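Side-chain contacts in envelope polyprotein (Puumala orthohantavirus, PDB 5FXU), which supplies the Gn glycoprotein ectodomain of the viral surface and probably forms, with its partner Gc, the spike that mediates entry into host cells: residues P27-L31 with T32-S36; L39-S42 with C43-L47; C92-P96 with L97-T101; T314-D317 with D318-I322. One frame throughout, in Å; residues are numbered along the deposited sequence.

Contact 1: P27-L31 with T32-S36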
loop_
_atom_site.group_PDB
_atom_site.type_symbol
_atom_site.label_atom_id
_atom_site.label_comp_id
_atom_site.label_asym_id
_atom_site.label_seq_id
_atom_site.Cartn_x
_atom_site.Cartn_y
_atom_site.Cartn_z
ATOM N N PRO A 27 -0.185 16.604 5.831
ATOM C CA PRO A 27 0.633 16.992 6.978
ATOM C C PRO A 27 0.366 16.170 8.255
ATOM O O PRO A 27 -0.674 15.497 8.362
ATOM C CB PRO A 27 0.246 18.460 7.217
ATOM C CG PRO A 27 -0.283 18.933 5.915
ATOM C CD PRO A 27 -0.930 17.745 5.282
ATOM N N PRO A 28 1.297 16.241 9.225
ATOM C CA PRO A 28 1.182 15.471 10.469
ATOM C C PRO A 28 -0.013 15.862 11.324
ATOM O O PRO A 28 -0.293 17.030 11.434
ATOM C CB PRO A 28 2.485 15.778 11.220
ATOM C CG PRO A 28 3.389 16.425 10.242
ATOM C CD PRO A 28 2.535 17.044 9.188
ATOM N N VAL A 29 -0.689 14.874 11.896
ATOM C CA VAL A 29 -1.762 15.052 12.863
ATOM C C VAL A 29 -1.263 14.341 14.134
ATOM O O VAL A 29 -0.548 13.337 14.022
ATOM C CB VAL A 29 -3.149 14.448 12.454
ATOM C CG1 VAL A 29 -3.599 14.849 11.067
ATOM C CG2 VAL A 29 -3.186 12.935 12.566
ATOM N N PRO A 30 -1.670 14.806 15.334
ATOM C CA PRO A 30 -1.341 14.077 16.582
ATOM C C PRO A 30 -1.949 12.667 16.627
ATOM O O PRO A 30 -2.972 12.443 16.003
ATOM C CB PRO A 30 -1.960 14.962 17.688
ATOM C CG PRO A 30 -2.154 16.295 17.064
ATOM C CD PRO A 30 -2.446 16.026 15.607
ATOM N N LEU A 31 -1.340 11.740 17.357
ATOM C CA LEU A 31 -1.827 10.340 17.387
ATOM C C LEU A 31 -3.242 10.192 17.898
ATOM O O LEU A 31 -4.008 9.385 17.379
ATOM C CB LEU A 31 -0.959 9.434 18.280
ATOM C CG LEU A 31 0.361 8.819 17.851
ATOM C CD1 LEU A 31 0.655 7.632 18.752
ATOM C CD2 LEU A 31 0.386 8.374 16.420
ATOM N N THR A 32 -3.576 10.952 18.937
ATOM C CA THR A 32 -4.911 10.894 19.553
ATOM C C THR A 32 -6.029 11.177 18.554
ATOM O O THR A 32 -7.116 10.636 18.682
ATOM C CB THR A 32 -5.044 11.850 20.759
ATOM O OG1 THR A 32 -4.657 13.169 20.374
ATOM C CG2 THR A 32 -4.149 11.397 21.921
ATOM N N GLN A 33 -5.739 11.983 17.539
ATOM C CA GLN A 33 -6.695 12.260 16.472
ATOM C C GLN A 33 -6.845 11.193 15.402
ATOM O O GLN A 33 -7.812 11.239 14.643
ATOM C CB GLN A 33 -6.382 13.608 15.834
ATOM C CG GLN A 33 -6.648 14.771 16.774
ATOM C CD GLN A 33 -6.299 16.113 16.165
ATOM O OE1 GLN A 33 -6.299 16.289 14.936
ATOM N NE2 GLN A 33 -6.010 17.089 17.037
ATOM N N VAL A 34 -5.924 10.237 15.341
ATOM C CA VAL A 34 -5.892 9.234 14.269
ATOM C C VAL A 34 -7.073 8.294 14.350
ATOM O O VAL A 34 -7.667 7.941 13.326
ATOM C CB VAL A 34 -4.573 8.427 14.300
ATOM C CG1 VAL A 34 -4.576 7.286 13.309
ATOM C CG2 VAL A 34 -3.388 9.338 14.011
ATOM N N GLU A 35 -7.427 7.897 15.570
ATOM C CA GLU A 35 -8.573 7.004 15.796
ATOM C C GLU A 35 -9.935 7.629 15.387
ATOM O O GLU A 35 -10.883 6.903 15.080
ATOM C CB GLU A 35 -8.570 6.482 17.257
ATOM C CG GLU A 35 -7.363 5.594 17.640
ATOM C CD GLU A 35 -6.238 6.304 18.413
ATOM O OE1 GLU A 35 -6.002 7.519 18.171
ATOM O OE2 GLU A 35 -5.546 5.624 19.212
ATOM N N SER A 36 -10.012 8.961 15.345
ATOM C CA SER A 36 -11.211 9.688 14.892
ATOM C C SER A 36 -11.305 9.970 13.392
ATOM O O SER A 36 -12.339 10.446 12.937
ATOM C CB SER A 36 -11.299 11.029 15.619
ATOM O OG SER A 36 -11.406 10.811 17.007
#
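Pro30 and Leu31 meet Gln33 and Val34 where strand 19-30 ends and the chain winds into overlapping beta turns of helical conformation. Two backbone bonds close these turns. Gln33 N donates to Pro30 O at 3.2 Å with a bent N-H...O angle of 137°, and Val34 N reaches Leu31 O at 2.9 Å with a straighter one.

Pro30 and Gln33 make the main side-chain match on the outside of the turn. The glutamine chain is extended beyond CG, and its amide reaches back to the CD-CG side of the proline ring, crossing it obliquely, with Gln33 CD 3.9 Å from Pro30 CD and NE2 alongside CG. The fit is van der Waals packing of a flat amide on ring methylenes. Leu31 contributes mostly backbone: its carbonyl oxygen, besides the bond to Val34 N, lies 3.3 Å from Val34 CB. Its side chain packs instead on Cys121 of strand 120-130 and Trp323 of strand 321-323. Val34 packs on the same two residues and so shares the buried side of the turn.

Farther back on the strand, Pro28 touches the N-linked sugar attached nearby. Val34 also turns one methyl toward the strand: its CG2 meets Val29 CG2 at 3.9 Å, the two side chains crossing at about a right angle.

Contact 2: L39-S42 with C43-L47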
loop_
_atom_site.group_PDB
_atom_site.type_symbol
_atom_site.label_atom_id
_atom_site.label_comp_id
_atom_site.label_asym_id
_atom_site.label_seq_id
_atom_site.Cartn_x
_atom_site.Cartn_y
_atom_site.Cartn_z
ATOM N N LEU A 39 -12.846 9.659 6.274
ATOM C CA LEU A 39 -12.846 10.266 4.940
ATOM C C LEU A 39 -14.245 10.728 4.587
ATOM O O LEU A 39 -15.170 9.940 4.656
ATOM C CB LEU A 39 -12.385 9.289 3.843
ATOM C CG LEU A 39 -11.008 9.508 3.209
ATOM C CD1 LEU A 39 -10.880 8.597 2.002
ATOM C CD2 LEU A 39 -10.724 10.943 2.780
ATOM N N GLU A 40 -14.385 11.998 4.224
ATOM C CA GLU A 40 -15.635 12.538 3.693
ATOM C C GLU A 40 -15.397 12.824 2.227
ATOM O O GLU A 40 -14.280 13.163 1.851
ATOM C CB GLU A 40 -16.026 13.873 4.374
ATOM C CG GLU A 40 -16.061 13.911 5.899
ATOM C CD GLU A 40 -17.271 13.203 6.516
ATOM O OE1 GLU A 40 -17.650 12.118 6.034
ATOM O OE2 GLU A 40 -17.822 13.718 7.508
ATOM N N SER A 41 -16.447 12.741 1.421
ATOM C CA SER A 41 -16.355 13.057 -0.007
ATOM C C SER A 41 -17.527 13.900 -0.458
ATOM O O SER A 41 -18.663 13.620 -0.102
ATOM C CB SER A 41 -16.337 11.782 -0.854
ATOM O OG SER A 41 -16.220 12.094 -2.236
ATOM N N SER A 42 -17.232 14.934 -1.238
ATOM C CA SER A 42 -18.242 15.663 -1.977
ATOM C C SER A 42 -18.230 15.270 -3.469
ATOM O O SER A 42 -18.874 15.917 -4.273
ATOM C CB SER A 42 -18.003 17.174 -1.830
ATOM O OG SER A 42 -17.163 17.645 -2.879
ATOM N N CYS A 43 -17.499 14.230 -3.843
ATOM C CA CYS A 43 -17.283 13.926 -5.253
ATOM C C CYS A 43 -18.460 13.155 -5.836
ATOM O O CYS A 43 -19.150 12.436 -5.118
ATOM C CB CYS A 43 -16.001 13.102 -5.418
ATOM S SG CYS A 43 -14.451 13.915 -4.901
ATOM N N ASN A 44 -18.679 13.316 -7.143
ATOM C CA ASN A 44 -19.785 12.647 -7.863
ATOM C C ASN A 44 -19.326 11.282 -8.368
ATOM O O ASN A 44 -19.224 11.040 -9.586
ATOM C CB ASN A 44 -20.350 13.513 -9.011
ATOM C CG ASN A 44 -19.281 13.992 -9.994
ATOM O OD1 ASN A 44 -18.121 14.234 -9.621
ATOM N ND2 ASN A 44 -19.670 14.135 -11.259
ATOM N N PHE A 45 -19.014 10.411 -7.410
ATOM C CA PHE A 45 -18.679 9.030 -7.703
ATOM C C PHE A 45 -19.235 8.087 -6.630
ATOM O O PHE A 45 -19.693 8.532 -5.576
ATOM C CB PHE A 45 -17.163 8.829 -8.002
ATOM C CG PHE A 45 -16.189 9.371 -6.946
ATOM C CD1 PHE A 45 -16.309 9.057 -5.591
ATOM C CD2 PHE A 45 -15.087 10.131 -7.359
ATOM C CE1 PHE A 45 -15.379 9.530 -4.675
ATOM C CE2 PHE A 45 -14.162 10.608 -6.448
ATOM C CZ PHE A 45 -14.299 10.300 -5.099
ATOM N N ASP A 46 -19.202 6.789 -6.932
ATOM C CA ASP A 46 -19.827 5.763 -6.111
ATOM C C ASP A 46 -18.807 5.085 -5.172
ATOM O O ASP A 46 -18.172 4.084 -5.515
ATOM C CB ASP A 46 -20.507 4.750 -7.038
ATOM C CG ASP A 46 -21.340 3.742 -6.297
ATOM O OD1 ASP A 46 -21.485 3.874 -5.066
ATOM O OD2 ASP A 46 -21.839 2.794 -6.939
ATOM N N LEU A 47 -18.661 5.662 -3.984
ATOM C CA LEU A 47 -17.729 5.171 -2.965
ATOM C C LEU A 47 -18.048 3.741 -2.521
ATOM O O LEU A 47 -19.169 3.444 -2.124
ATOM C CB LEU A 47 -17.718 6.095 -1.730
ATOM C CG LEU A 47 -16.640 7.190 -1.571
ATOM C CD1 LEU A 47 -16.417 7.526 -0.092
ATOM C CD2 LEU A 47 -15.308 6.883 -2.261
HETATM O O HOH W 1 -18.424 10.380 -3.164
#
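An ST turn links the end of strand 39-41 to the Cys43 disulfide: the hydroxyl of Ser41 takes the backbone N-H of Cys43, two residues on. The bond from Cys43 N to Ser41 OG is 3.0 Å long and nearly straight at 162°. Ser41 can make it because OG lies anti to its own N (chi1 -179°), which swings the hydroxyl beside its carbonyl carbon and over the following peptide.

The same oxygen lies 3.3 Å from Cys43 CB and, more loosely, near the Phe45 ring, which it approaches obliquely at CE1. Cys43 CB in turn sits above one face of that ring, offset toward the rim. Phe45 reaches this place with CG held between its backbone N and carbonyl carbon (chi1 53°), folding the ring back under the turn. Between cysteine and phenylalanine the chain makes an inverse gamma turn centred on Asn44, whose amide is held by Thr136 and Thr137.

A water bridges the bend, 2.9 Å from Ser41 OG, and donates to the carbonyl oxygens of Cys43 and Phe45. The sulfur of Cys43 is bonded to Cys140. Chemically, then, one small hydroxyl and one water tie up backbone polar groups at a sharp bend, while the disulfide and the aromatic ring supply its covalent and apolar hold.

Contact 3: C92-P96 with L97-T101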
loop_
_atom_site.group_PDB
_atom_site.type_symbol
_atom_site.label_atom_id
_atom_site.label_comp_id
_atom_site.label_asym_id
_atom_site.label_seq_id
_atom_site.Cartn_x
_atom_site.Cartn_y
_atom_site.Cartn_z
ATOM N N CYS A 92 -6.522 1.429 4.287
ATOM C CA CYS A 92 -6.506 0.657 3.063
ATOM C C CYS A 92 -6.386 -0.831 3.320
ATOM O O CYS A 92 -5.351 -1.415 3.063
ATOM C CB CYS A 92 -5.398 1.162 2.103
ATOM S SG CYS A 92 -5.622 2.852 1.482
ATOM N N LEU A 93 -7.477 -1.412 3.797
ATOM C CA LEU A 93 -7.681 -2.855 3.900
ATOM C C LEU A 93 -8.796 -3.176 2.930
ATOM O O LEU A 93 -9.978 -3.150 3.279
ATOM C CB LEU A 93 -8.128 -3.296 5.296
ATOM C CG LEU A 93 -7.067 -3.572 6.332
ATOM C CD1 LEU A 93 -6.494 -2.246 6.792
ATOM C CD2 LEU A 93 -7.668 -4.322 7.511
ATOM N N VAL A 94 -8.423 -3.490 1.717
ATOM C CA VAL A 94 -9.379 -3.639 0.657
ATOM C C VAL A 94 -9.726 -5.130 0.561
ATOM O O VAL A 94 -8.844 -5.979 0.606
ATOM C CB VAL A 94 -8.788 -3.082 -0.647
ATOM C CG1 VAL A 94 -9.828 -3.105 -1.746
ATOM C CG2 VAL A 94 -8.288 -1.661 -0.422
ATOM N N PRO A 95 -11.020 -5.461 0.482
ATOM C CA PRO A 95 -11.365 -6.880 0.376
ATOM C C PRO A 95 -10.989 -7.447 -0.964
ATOM O O PRO A 95 -10.832 -6.698 -1.922
ATOM C CB PRO A 95 -12.889 -6.904 0.534
ATOM C CG PRO A 95 -13.235 -5.619 1.188
ATOM C CD PRO A 95 -12.223 -4.630 0.683
ATOM N N PRO A 96 -10.881 -8.774 -1.048
ATOM C CA PRO A 96 -10.621 -9.408 -2.359
ATOM C C PRO A 96 -11.681 -9.049 -3.391
ATOM O O PRO A 96 -12.819 -8.843 -3.026
ATOM C CB PRO A 96 -10.674 -10.903 -2.050
ATOM C CG PRO A 96 -10.589 -11.031 -0.566
ATOM C CD PRO A 96 -11.042 -9.752 0.043
ATOM N N LEU A 97 -11.259 -8.929 -4.643
ATOM C CA LEU A 97 -12.095 -8.610 -5.813
ATOM C C LEU A 97 -12.542 -7.154 -5.974
ATOM O O LEU A 97 -12.999 -6.775 -7.046
ATOM C CB LEU A 97 -13.313 -9.551 -5.911
ATOM C CG LEU A 97 -13.008 -11.058 -5.808
ATOM C CD1 LEU A 97 -14.289 -11.854 -5.994
ATOM C CD2 LEU A 97 -11.941 -11.523 -6.810
ATOM N N VAL A 98 -12.429 -6.331 -4.937
ATOM C CA VAL A 98 -12.995 -4.976 -4.985
ATOM C C VAL A 98 -12.273 -4.121 -6.031
ATOM O O VAL A 98 -12.927 -3.547 -6.908
ATOM C CB VAL A 98 -13.000 -4.327 -3.592
ATOM C CG1 VAL A 98 -13.302 -2.850 -3.661
ATOM C CG2 VAL A 98 -14.004 -5.040 -2.707
ATOM N N ILE A 99 -10.943 -4.065 -5.950
ATOM C CA ILE A 99 -10.169 -3.335 -6.938
ATOM C C ILE A 99 -10.254 -4.043 -8.305
ATOM O O ILE A 99 -10.424 -3.389 -9.336
ATOM C CB ILE A 99 -8.704 -3.123 -6.498
ATOM C CG1 ILE A 99 -8.661 -2.128 -5.343
ATOM C CG2 ILE A 99 -7.859 -2.593 -7.652
ATOM C CD1 ILE A 99 -7.358 -2.099 -4.586
ATOM N N GLU A 100 -10.126 -5.366 -8.303
ATOM C CA GLU A 100 -10.087 -6.138 -9.557
ATOM C C GLU A 100 -11.317 -5.941 -10.414
ATOM O O GLU A 100 -11.216 -5.949 -11.628
ATOM C CB GLU A 100 -9.888 -7.633 -9.287
ATOM C CG GLU A 100 -8.561 -7.978 -8.605
ATOM C CD GLU A 100 -8.687 -8.146 -7.094
ATOM O OE1 GLU A 100 -9.084 -7.164 -6.394
ATOM O OE2 GLU A 100 -8.384 -9.256 -6.601
ATOM N N THR A 101 -12.468 -5.725 -9.784
ATOM C CA THR A 101 -13.736 -5.560 -10.514
ATOM C C THR A 101 -14.307 -4.149 -10.461
ATOM O O THR A 101 -15.448 -3.931 -10.892
ATOM C CB THR A 101 -14.812 -6.549 -10.012
ATOM O OG1 THR A 101 -15.143 -6.260 -8.647
ATOM C CG2 THR A 101 -14.295 -7.961 -10.110
HETATM O O HOH W 2 -9.364 -5.648 -4.130
#
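Val98 leans back on Val94 and Pro95, and its side chain can be followed outward atom by atom. CB lies 3.6 Å from Pro95 O and also touches Val94 CG1 at 3.9 Å. From there the two branches part. CG1, placed anti to the backbone N (chi1 168°), runs on to Val94 CG1, while CG2 lies 3.7 Å from Pro95 O and against the ring of Pro95, about equally near CB, CG and CD (CD at 3.9 Å). Beyond these partners the valine touches His48.

Val94 CG1 is shared, for Ile99 CD1 meets it at 3.9 Å, that side chain crossing the valine at about a right angle. Ile99 packs on Ile231 of strand 228-234 and Val94 on Ile196 of strand 185-197. The polar side of the bend is served by a water that donates to Pro95 O and to Glu100 OE1 and accepts from Ile99 N; Glu100 OE2 is hydrogen-bonded to the hydroxyl of Tyr229.

Farther along, Leu97 O is gripped from opposite faces of its plane by Thr101 N and by Thr101 OG1, the latter at 2.7 Å. The bond from Val98 N to Pro95 O is weak, at 3.4 Å. The arrangement is that of a type II beta turn, Pro95 to Val98, with proline second and the positive-phi Leu97 third, leading into helix 102-105.

Contact 4: T314-D317 with D318-I322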
loop_
_atom_site.group_PDB
_atom_site.type_symbol
_atom_site.label_atom_id
_atom_site.label_comp_id
_atom_site.label_asym_id
_atom_site.label_seq_id
_atom_site.Cartn_x
_atom_site.Cartn_y
_atom_site.Cartn_z
ATOM N N THR A 314 3.616 -12.023 9.048
ATOM C CA THR A 314 3.694 -13.071 8.024
ATOM C C THR A 314 3.402 -14.452 8.594
ATOM O O THR A 314 3.032 -15.347 7.860
ATOM C CB THR A 314 5.060 -13.102 7.343
ATOM O OG1 THR A 314 6.069 -13.401 8.309
ATOM C CG2 THR A 314 5.380 -11.776 6.670
ATOM N N ALA A 315 3.551 -14.611 9.912
ATOM C CA ALA A 315 3.454 -15.907 10.567
ATOM C C ALA A 315 2.050 -16.484 10.635
ATOM O O ALA A 315 1.899 -17.707 10.670
ATOM C CB ALA A 315 4.061 -15.866 11.977
ATOM N N LYS A 316 1.026 -15.640 10.703
ATOM C CA LYS A 316 -0.341 -16.156 10.901
ATOM C C LYS A 316 -1.166 -16.146 9.629
ATOM O O LYS A 316 -1.311 -15.101 8.987
ATOM C CB LYS A 316 -1.069 -15.372 12.004
ATOM C CG LYS A 316 -0.415 -15.452 13.380
ATOM C CD LYS A 316 -0.304 -16.879 13.877
ATOM C CE LYS A 316 0.191 -16.906 15.310
ATOM N NZ LYS A 316 0.272 -18.314 15.791
ATOM N N ASP A 317 -1.703 -17.323 9.294
ATOM C CA ASP A 317 -2.691 -17.489 8.219
ATOM C C ASP A 317 -3.780 -16.431 8.270
ATOM O O ASP A 317 -4.041 -15.732 7.285
ATOM C CB ASP A 317 -3.368 -18.869 8.291
ATOM C CG ASP A 317 -2.479 -20.010 7.769
ATOM O OD1 ASP A 317 -1.583 -20.450 8.532
ATOM O OD2 ASP A 317 -2.682 -20.475 6.612
ATOM N N ASP A 318 -4.415 -16.350 9.438
ATOM C CA ASP A 318 -5.378 -15.302 9.756
ATOM C C ASP A 318 -4.587 -14.042 10.038
ATOM O O ASP A 318 -3.736 -14.061 10.931
ATOM C CB ASP A 318 -6.172 -15.659 11.017
ATOM C CG ASP A 318 -7.006 -16.918 10.846
ATOM O OD1 ASP A 318 -7.527 -17.168 9.725
ATOM O OD2 ASP A 318 -7.143 -17.648 11.855
ATOM N N PRO A 319 -4.867 -12.955 9.290
ATOM C CA PRO A 319 -4.070 -11.740 9.416
ATOM C C PRO A 319 -4.100 -11.085 10.814
ATOM O O PRO A 319 -5.170 -10.923 11.408
ATOM C CB PRO A 319 -4.680 -10.802 8.371
ATOM C CG PRO A 319 -6.065 -11.305 8.142
ATOM C CD PRO A 319 -6.029 -12.779 8.395
ATOM N N VAL A 320 -2.917 -10.782 11.342
ATOM C CA VAL A 320 -2.781 -9.962 12.531
ATOM C C VAL A 320 -2.257 -8.620 12.058
ATOM O O VAL A 320 -1.091 -8.526 11.675
ATOM C CB VAL A 320 -1.814 -10.591 13.534
ATOM C CG1 VAL A 320 -1.572 -9.652 14.707
ATOM C CG2 VAL A 320 -2.379 -11.900 14.028
ATOM N N TYR A 321 -3.120 -7.611 12.075
ATOM C CA TYR A 321 -2.773 -6.293 11.569
ATOM C C TYR A 321 -2.093 -5.474 12.653
ATOM O O TYR A 321 -2.509 -5.493 13.802
ATOM C CB TYR A 321 -4.018 -5.554 11.049
ATOM C CG TYR A 321 -4.619 -6.139 9.808
ATOM C CD1 TYR A 321 -4.122 -5.804 8.571
ATOM C CD2 TYR A 321 -5.708 -7.024 9.867
ATOM C CE1 TYR A 321 -4.670 -6.330 7.411
ATOM C CE2 TYR A 321 -6.271 -7.565 8.712
ATOM C CZ TYR A 321 -5.739 -7.213 7.478
ATOM O OH TYR A 321 -6.236 -7.740 6.307
ATOM N N ILE A 322 -1.059 -4.756 12.270
ATOM C CA ILE A 322 -0.235 -3.994 13.193
ATOM C C ILE A 322 -0.137 -2.551 12.776
ATOM O O ILE A 322 0.015 -2.250 11.624
ATOM C CB ILE A 322 1.184 -4.593 13.290
ATOM C CG1 ILE A 322 1.094 -5.946 13.980
ATOM C CG2 ILE A 322 2.111 -3.736 14.147
ATOM C CD1 ILE A 322 1.761 -6.999 13.171
HETATM O O HOH W 3 -0.865 -12.366 10.083
#
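Lys316 and Val320 lie side by side, pointing the same way across the loop of a beta hairpin whose strands are 310-313 and 321-323. Their meeting is light: Lys316 CG approaches Val320 CG2 at 4.1 Å, aliphatic against aliphatic. The lysine chain is bent at chi2 (-59°), and after the CG touch its far end heads away from 318-322. Closer in, Lys316 CB lies 3.2 Å from Asp318 O, a snug approach of a methylene to a carbonyl oxygen.

No direct hydrogen bond joins the two halves of the loop; a water does the work instead. It accepts from Val320 N at 2.9 Å and stands 3.0 Å from Lys316 O, to which it can donate, so one water can bridge these two backbone groups.

The carboxylates of Asp317 and Asp318 turn outward from the bend, with Asp317 OD2 and Asp318 OD1 6.6 Å apart. Each has its own cation, Lys207 for Asp317 and Lys199 for Asp318, and Asp317 also takes Gln227, which would be expected to offset the repulsion between like charges. Pro319 touches the segment before it through CD, 3.7 Å from Asp317 O.

Pro319 packs on Val312, Ala197 and Phe226, and Val320 on Leu313, with which it also shares a backbone bond. The chain thus leaves strand 310-313, rounds the bend and returns antiparallel as strand 321-323, which runs parallel to strand 54-64 on its other flank.

In the fold
All four contacts are short-range bends, in series along the Gn head. Contacts 1, 2 and 4 lie at the surface, while contact 3 is partly buried and nearest the centre of the chain. Contacts 1 and 2 follow one another in sequence, yet their centres are 22 Å apart. Contacts 3 and 4 do touch: Leu93 CD2 packs on Tyr321 CZ at 3.5 Å. Strand 321-323 is a common element, since contact 4 runs into it and contact 1 packs on its Trp323. Direct backbone bonds close contact 1; waters bridge the other three. Disulfides start from contacts 2 and 3, though Cys92 is not among the touching residues of contact 3, where apolar packing is richest.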